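Local coordinates for protein bacillaene synthase decarboxylase PksI (Bacillus subtilis, PDB 4Q1K) that catalyses the decarboxylation of a carrier-tethered 3-methylglutaconyl group to 3-methylcrotonyl during biosynthesis of the antibiotic bacillaene, at residues G132-S144 with F196-A208. The protein carries 1 engineered substitution. Residues are numbered along the deposited sequence; the frame is centred on the assembly and turned at random.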
loop_
_atom_site.group_PDB
_atom_site.type_symbol
_atom_site.label_atom_id
_atom_site.label_comp_id
_atom_site.label_asym_id
_atom_site.label_seq_id
_atom_site.Cartn_x
_atom_site.Cartn_y
_atom_site.Cartn_z
ATOM N N GLY B 132 13.608 -13.637 -0.905
ATOM C CA GLY B 132 12.276 -14.189 -1.074
ATOM C C GLY B 132 11.280 -13.120 -1.489
ATOM O O GLY B 132 10.417 -13.389 -2.290
ATOM N N LEU B 133 11.456 -11.903 -1.000
ATOM C CA LEU B 133 10.486 -10.813 -1.294
ATOM C C LEU B 133 10.529 -10.390 -2.745
ATOM O O LEU B 133 9.572 -9.736 -3.250
ATOM C CB LEU B 133 10.756 -9.561 -0.411
ATOM C CG LEU B 133 10.563 -9.821 1.064
ATOM C CD1 LEU B 133 10.960 -8.507 1.782
ATOM C CD2 LEU B 133 9.074 -10.142 1.354
ATOM N N PHE B 134 11.625 -10.675 -3.493
ATOM C CA PHE B 134 11.623 -10.377 -4.908
ATOM C C PHE B 134 10.876 -11.358 -5.759
ATOM O O PHE B 134 10.723 -11.155 -6.960
ATOM C CB PHE B 134 13.055 -10.370 -5.411
ATOM C CG PHE B 134 13.766 -9.031 -5.173
ATOM C CD1 PHE B 134 13.531 -7.945 -6.040
ATOM C CD2 PHE B 134 14.645 -8.858 -4.085
ATOM C CE1 PHE B 134 14.142 -6.694 -5.830
ATOM C CE2 PHE B 134 15.321 -7.659 -3.911
ATOM C CZ PHE B 134 15.040 -6.558 -4.774
ATOM N N ALA B 135 10.383 -12.438 -5.163
ATOM C CA ALA B 135 9.499 -13.412 -5.919
ATOM C C ALA B 135 8.122 -12.769 -6.149
ATOM O O ALA B 135 7.765 -11.758 -5.559
ATOM C CB ALA B 135 9.316 -14.689 -5.092
ATOM N N ASP B 136 7.396 -13.258 -7.187
ATOM C CA ASP B 136 6.180 -12.579 -7.646
ATOM C C ASP B 136 5.066 -12.923 -6.655
ATOM O O ASP B 136 4.151 -12.153 -6.469
ATOM C CB ASP B 136 5.822 -13.245 -8.993
ATOM C CG ASP B 136 6.959 -13.037 -10.002
ATOM O OD1 ASP B 136 7.202 -11.830 -10.363
ATOM O OD2 ASP B 136 7.763 -13.968 -10.213
ATOM N N ILE B 137 5.185 -14.093 -6.021
ATOM C CA ILE B 137 4.183 -14.526 -5.001
ATOM C C ILE B 137 4.909 -14.942 -3.758
ATOM O O ILE B 137 5.882 -15.759 -3.873
ATOM C CB ILE B 137 3.327 -15.684 -5.501
ATOM C CG1 ILE B 137 2.416 -15.111 -6.597
ATOM C CG2 ILE B 137 2.357 -16.116 -4.358
ATOM C CD1 ILE B 137 1.798 -16.174 -7.497
ATOM N N VAL B 138 4.591 -14.356 -2.611
ATOM C CA VAL B 138 5.380 -14.764 -1.377
ATOM C C VAL B 138 4.436 -15.466 -0.409
ATOM O O VAL B 138 3.380 -14.941 -0.178
ATOM C CB VAL B 138 5.948 -13.500 -0.700
ATOM C CG1 VAL B 138 6.584 -13.895 0.690
ATOM C CG2 VAL B 138 6.981 -12.803 -1.675
ATOM N N ILE B 139 4.803 -16.575 0.214
ATOM C CA ILE B 139 3.886 -17.186 1.224
ATOM C C ILE B 139 4.696 -17.322 2.502
ATOM O O ILE B 139 5.805 -17.808 2.435
ATOM C CB ILE B 139 3.540 -18.646 0.772
ATOM C CG1 ILE B 139 2.831 -18.620 -0.606
ATOM C CG2 ILE B 139 2.583 -19.292 1.813
ATOM C CD1 ILE B 139 2.982 -19.999 -1.336
ATOM N N LEU B 140 4.191 -16.911 3.649
ATOM C CA LEU B 140 4.921 -17.048 4.875
ATOM C C LEU B 140 4.329 -18.159 5.762
ATOM O O LEU B 140 3.170 -18.521 5.582
ATOM C CB LEU B 140 4.835 -15.753 5.709
ATOM C CG LEU B 140 5.216 -14.440 4.995
ATOM C CD1 LEU B 140 5.041 -13.290 6.037
ATOM C CD2 LEU B 140 6.633 -14.515 4.433
ATOM N N SER B 141 5.147 -18.626 6.720
ATOM C CA SER B 141 4.690 -19.551 7.737
ATOM C C SER B 141 4.358 -18.780 9.033
ATOM O O SER B 141 5.069 -17.879 9.498
ATOM C CB SER B 141 5.834 -20.528 8.052
ATOM O OG SER B 141 5.812 -20.881 9.449
ATOM N N ARG B 142 3.224 -19.134 9.633
ATOM C CA ARG B 142 2.790 -18.423 10.782
ATOM C C ARG B 142 3.797 -18.439 11.951
ATOM O O ARG B 142 3.914 -17.442 12.720
ATOM C CB ARG B 142 1.467 -19.157 11.227
ATOM C CG ARG B 142 0.630 -18.311 12.169
ATOM C CD ARG B 142 -0.771 -18.931 12.485
ATOM N NE ARG B 142 -1.674 -19.111 11.323
ATOM C CZ ARG B 142 -2.736 -19.929 11.371
ATOM N NH1 ARG B 142 -2.998 -20.619 12.478
ATOM N NH2 ARG B 142 -3.555 -20.049 10.344
ATOM N N GLU B 143 4.467 -19.609 12.135
ATOM C CA GLU B 143 5.283 -19.819 13.325
ATOM C C GLU B 143 6.786 -19.520 13.063
ATOM O O GLU B 143 7.577 -19.469 14.000
ATOM C CB GLU B 143 5.032 -21.244 13.914
ATOM C CG GLU B 143 5.496 -22.404 13.047
ATOM C CD GLU B 143 4.382 -22.914 12.115
ATOM O OE1 GLU B 143 3.964 -22.140 11.150
ATOM O OE2 GLU B 143 3.893 -24.051 12.325
ATOM N N SER B 144 7.124 -19.165 11.821
ATOM C CA SER B 144 8.521 -18.789 11.499
ATOM C C SER B 144 8.803 -17.334 11.778
ATOM O O SER B 144 7.833 -16.485 11.791
ATOM C CB SER B 144 8.753 -19.065 10.026
ATOM O OG SER B 144 8.685 -20.533 9.869
ATOM N N PHE B 196 0.568 -10.965 1.855
ATOM C CA PHE B 196 1.003 -12.356 1.583
ATOM C C PHE B 196 0.095 -13.345 2.321
ATOM O O PHE B 196 -0.345 -13.086 3.450
ATOM C CB PHE B 196 2.398 -12.658 2.194
ATOM C CG PHE B 196 3.461 -11.678 1.774
ATOM C CD1 PHE B 196 3.368 -11.027 0.546
ATOM C CD2 PHE B 196 4.494 -11.346 2.647
ATOM C CE1 PHE B 196 4.351 -10.133 0.140
ATOM C CE2 PHE B 196 5.441 -10.412 2.260
ATOM C CZ PHE B 196 5.353 -9.791 1.022
ATOM N N LYS B 197 -0.137 -14.489 1.674
ATOM C CA LYS B 197 -0.745 -15.632 2.338
ATOM C C LYS B 197 0.140 -16.085 3.473
ATOM O O LYS B 197 1.338 -16.227 3.245
ATOM C CB LYS B 197 -0.817 -16.789 1.360
ATOM C CG LYS B 197 -1.728 -17.915 1.943
ATOM C CD LYS B 197 -3.192 -17.518 1.773
ATOM C CE LYS B 197 -4.037 -18.667 2.365
ATOM N NZ LYS B 197 -5.477 -18.500 2.019
ATOM N N VAL B 198 -0.437 -16.233 4.676
ATOM C CA VAL B 198 0.322 -16.761 5.810
ATOM C C VAL B 198 -0.353 -18.082 6.255
ATOM O O VAL B 198 -1.579 -18.071 6.526
ATOM C CB VAL B 198 0.353 -15.760 6.965
ATOM C CG1 VAL B 198 1.196 -16.343 8.100
ATOM C CG2 VAL B 198 1.006 -14.415 6.452
ATOM N N LEU B 199 0.425 -19.162 6.430
ATOM C CA LEU B 199 -0.157 -20.492 6.737
ATOM C C LEU B 199 0.710 -21.186 7.766
ATOM O O LEU B 199 1.896 -20.846 7.900
ATOM C CB LEU B 199 -0.093 -21.410 5.457
ATOM C CG LEU B 199 -1.019 -20.912 4.329
ATOM C CD1 LEU B 199 -0.742 -21.770 3.092
ATOM C CD2 LEU B 199 -2.421 -21.264 4.813
ATOM N N PRO B 200 0.136 -22.186 8.488
ATOM C CA PRO B 200 0.947 -23.103 9.273
ATOM C C PRO B 200 2.120 -23.616 8.396
ATOM O O PRO B 200 1.896 -23.916 7.221
ATOM C CB PRO B 200 -0.062 -24.221 9.598
ATOM C CG PRO B 200 -1.365 -23.450 9.663
ATOM C CD PRO B 200 -1.274 -22.626 8.392
ATOM N N ARG B 201 3.321 -23.648 8.942
ATOM C CA ARG B 201 4.456 -24.207 8.213
ATOM C C ARG B 201 4.115 -25.489 7.439
ATOM O O ARG B 201 4.557 -25.613 6.286
ATOM C CB ARG B 201 5.663 -24.412 9.107
ATOM C CG ARG B 201 6.808 -25.243 8.515
ATOM C CD ARG B 201 7.931 -25.477 9.547
ATOM N NE ARG B 201 8.461 -24.194 9.997
ATOM C CZ ARG B 201 8.920 -23.940 11.230
ATOM N NH1 ARG B 201 8.927 -24.887 12.158
ATOM N NH2 ARG B 201 9.361 -22.732 11.534
ATOM N N ALA B 202 3.402 -26.438 8.057
ATOM C CA ALA B 202 3.149 -27.768 7.384
ATOM C C ALA B 202 2.295 -27.623 6.126
ATOM O O ALA B 202 2.118 -28.598 5.414
ATOM C CB ALA B 202 2.412 -28.746 8.369
ATOM N N GLU B 203 1.658 -26.454 5.905
ATOM C CA GLU B 203 0.757 -26.277 4.774
ATOM C C GLU B 203 1.430 -25.419 3.646
ATOM O O GLU B 203 0.876 -25.301 2.560
ATOM C CB GLU B 203 -0.516 -25.579 5.260
ATOM C CG GLU B 203 -1.336 -26.563 6.091
ATOM C CD GLU B 203 -2.503 -25.863 6.782
ATOM O OE1 GLU B 203 -3.107 -24.931 6.202
ATOM O OE2 GLU B 203 -2.795 -26.227 7.934
ATOM N N VAL B 204 2.608 -24.809 3.914
ATOM C CA VAL B 204 3.079 -23.730 3.021
ATOM C C VAL B 204 3.472 -24.367 1.679
ATOM O O VAL B 204 3.110 -23.877 0.627
ATOM C CB VAL B 204 4.317 -23.011 3.667
ATOM C CG1 VAL B 204 5.107 -22.161 2.621
ATOM C CG2 VAL B 204 3.840 -22.137 4.881
ATOM N N LEU B 205 4.253 -25.443 1.722
ATOM C CA LEU B 205 4.765 -25.956 0.395
ATOM C C LEU B 205 3.615 -26.587 -0.364
ATOM O O LEU B 205 3.508 -26.413 -1.569
ATOM C CB LEU B 205 5.920 -26.949 0.608
ATOM C CG LEU B 205 6.549 -27.491 -0.688
ATOM C CD1 LEU B 205 7.122 -26.330 -1.491
ATOM C CD2 LEU B 205 7.661 -28.461 -0.270
ATOM N N ASP B 206 2.678 -27.269 0.317
ATOM C CA ASP B 206 1.544 -27.816 -0.390
ATOM C C ASP B 206 0.729 -26.722 -1.102
ATOM O O ASP B 206 0.242 -26.951 -2.232
ATOM C CB ASP B 206 0.562 -28.552 0.565
ATOM C CG ASP B 206 1.120 -29.906 1.057
ATOM O OD1 ASP B 206 1.999 -30.466 0.402
ATOM O OD2 ASP B 206 0.708 -30.310 2.145
ATOM N N TYR B 207 0.512 -25.591 -0.399
ATOM C CA TYR B 207 -0.229 -24.500 -0.986
ATOM C C TYR B 207 0.566 -23.946 -2.210
ATOM O O TYR B 207 -0.037 -23.665 -3.239
ATOM C CB TYR B 207 -0.407 -23.403 0.062
ATOM C CG TYR B 207 -1.041 -22.163 -0.441
ATOM C CD1 TYR B 207 -2.460 -22.028 -0.476
ATOM C CD2 TYR B 207 -0.282 -21.120 -0.870
ATOM C CE1 TYR B 207 -3.083 -20.830 -0.927
ATOM C CE2 TYR B 207 -0.884 -19.974 -1.362
ATOM C CZ TYR B 207 -2.258 -19.826 -1.351
ATOM O OH TYR B 207 -2.737 -18.637 -1.804
ATOM N N ALA B 208 1.874 -23.764 -2.057
ATOM C CA ALA B 208 2.746 -23.299 -3.213
ATOM C C ALA B 208 2.576 -24.224 -4.417
ATOM O O ALA B 208 2.499 -23.729 -5.564
ATOM C CB ALA B 208 4.206 -23.232 -2.790
HETATM O O HOH W 1 0.740 -14.943 -1.029
HETATM O O HOH W 2 2.806 -26.166 10.943
#
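Phe-196 lays one face of its ring against Val-138, whose CB sits 3.8 Å from the ring centroid in a CH-pi contact. Leu-140 CD1 meets the ring edge in its plane. Leu-133 CD2 closes on CZ of Phe-196 at 3.8 Å. A water joins Lys-197 N to Val-138 O. Beyond it the two chains run parallel and bond directly. Leu-140 N donates to Lys-197 O, and Leu-140 O accepts from Leu-199 N at 2.9 Å. Val-198 packs CG2 on Leu-140 CB, both side chains on the same face of the sheet. Arg-142 N donates to Leu-199 O. Pro-200 lies under one face of the Arg-142 guanidinium.

At Arg-201 the contact turns polar. Arg-201 N donates to Glu-143 OE1 at 2.8 Å, on the syn side and 34° out of the carboxylate plane. Ser-141 OG donates to OE1 from the same face, so two donors grip this oxygen. Chi1 of Glu-143 (67°) sets CG between the backbone N and carbonyl carbon, over the centre of one face of the Arg-201 guanidinium. The bend at chi2 (-92°) brings the carboxylate to Arg-201 N. Arg-201 NH2 donates to Ser-144 OG at 2.8 Å, while NE binds Gln-121 O. Val-204 CG1 then packs on Ile-139 CG2. Ile-139 CD1 meets the Tyr-207 ring edge, 3.5 Å from CD2, and also touches Ala-208 CB.

Strand 197-199 thus adds to the sheet edge beside strand 137-141, and helical residues 201-208 run back nearly antiparallel to strand 137-141. This strand-then-helix unit, set on the parallel edge of a mixed sheet, belongs to the crotonase fold.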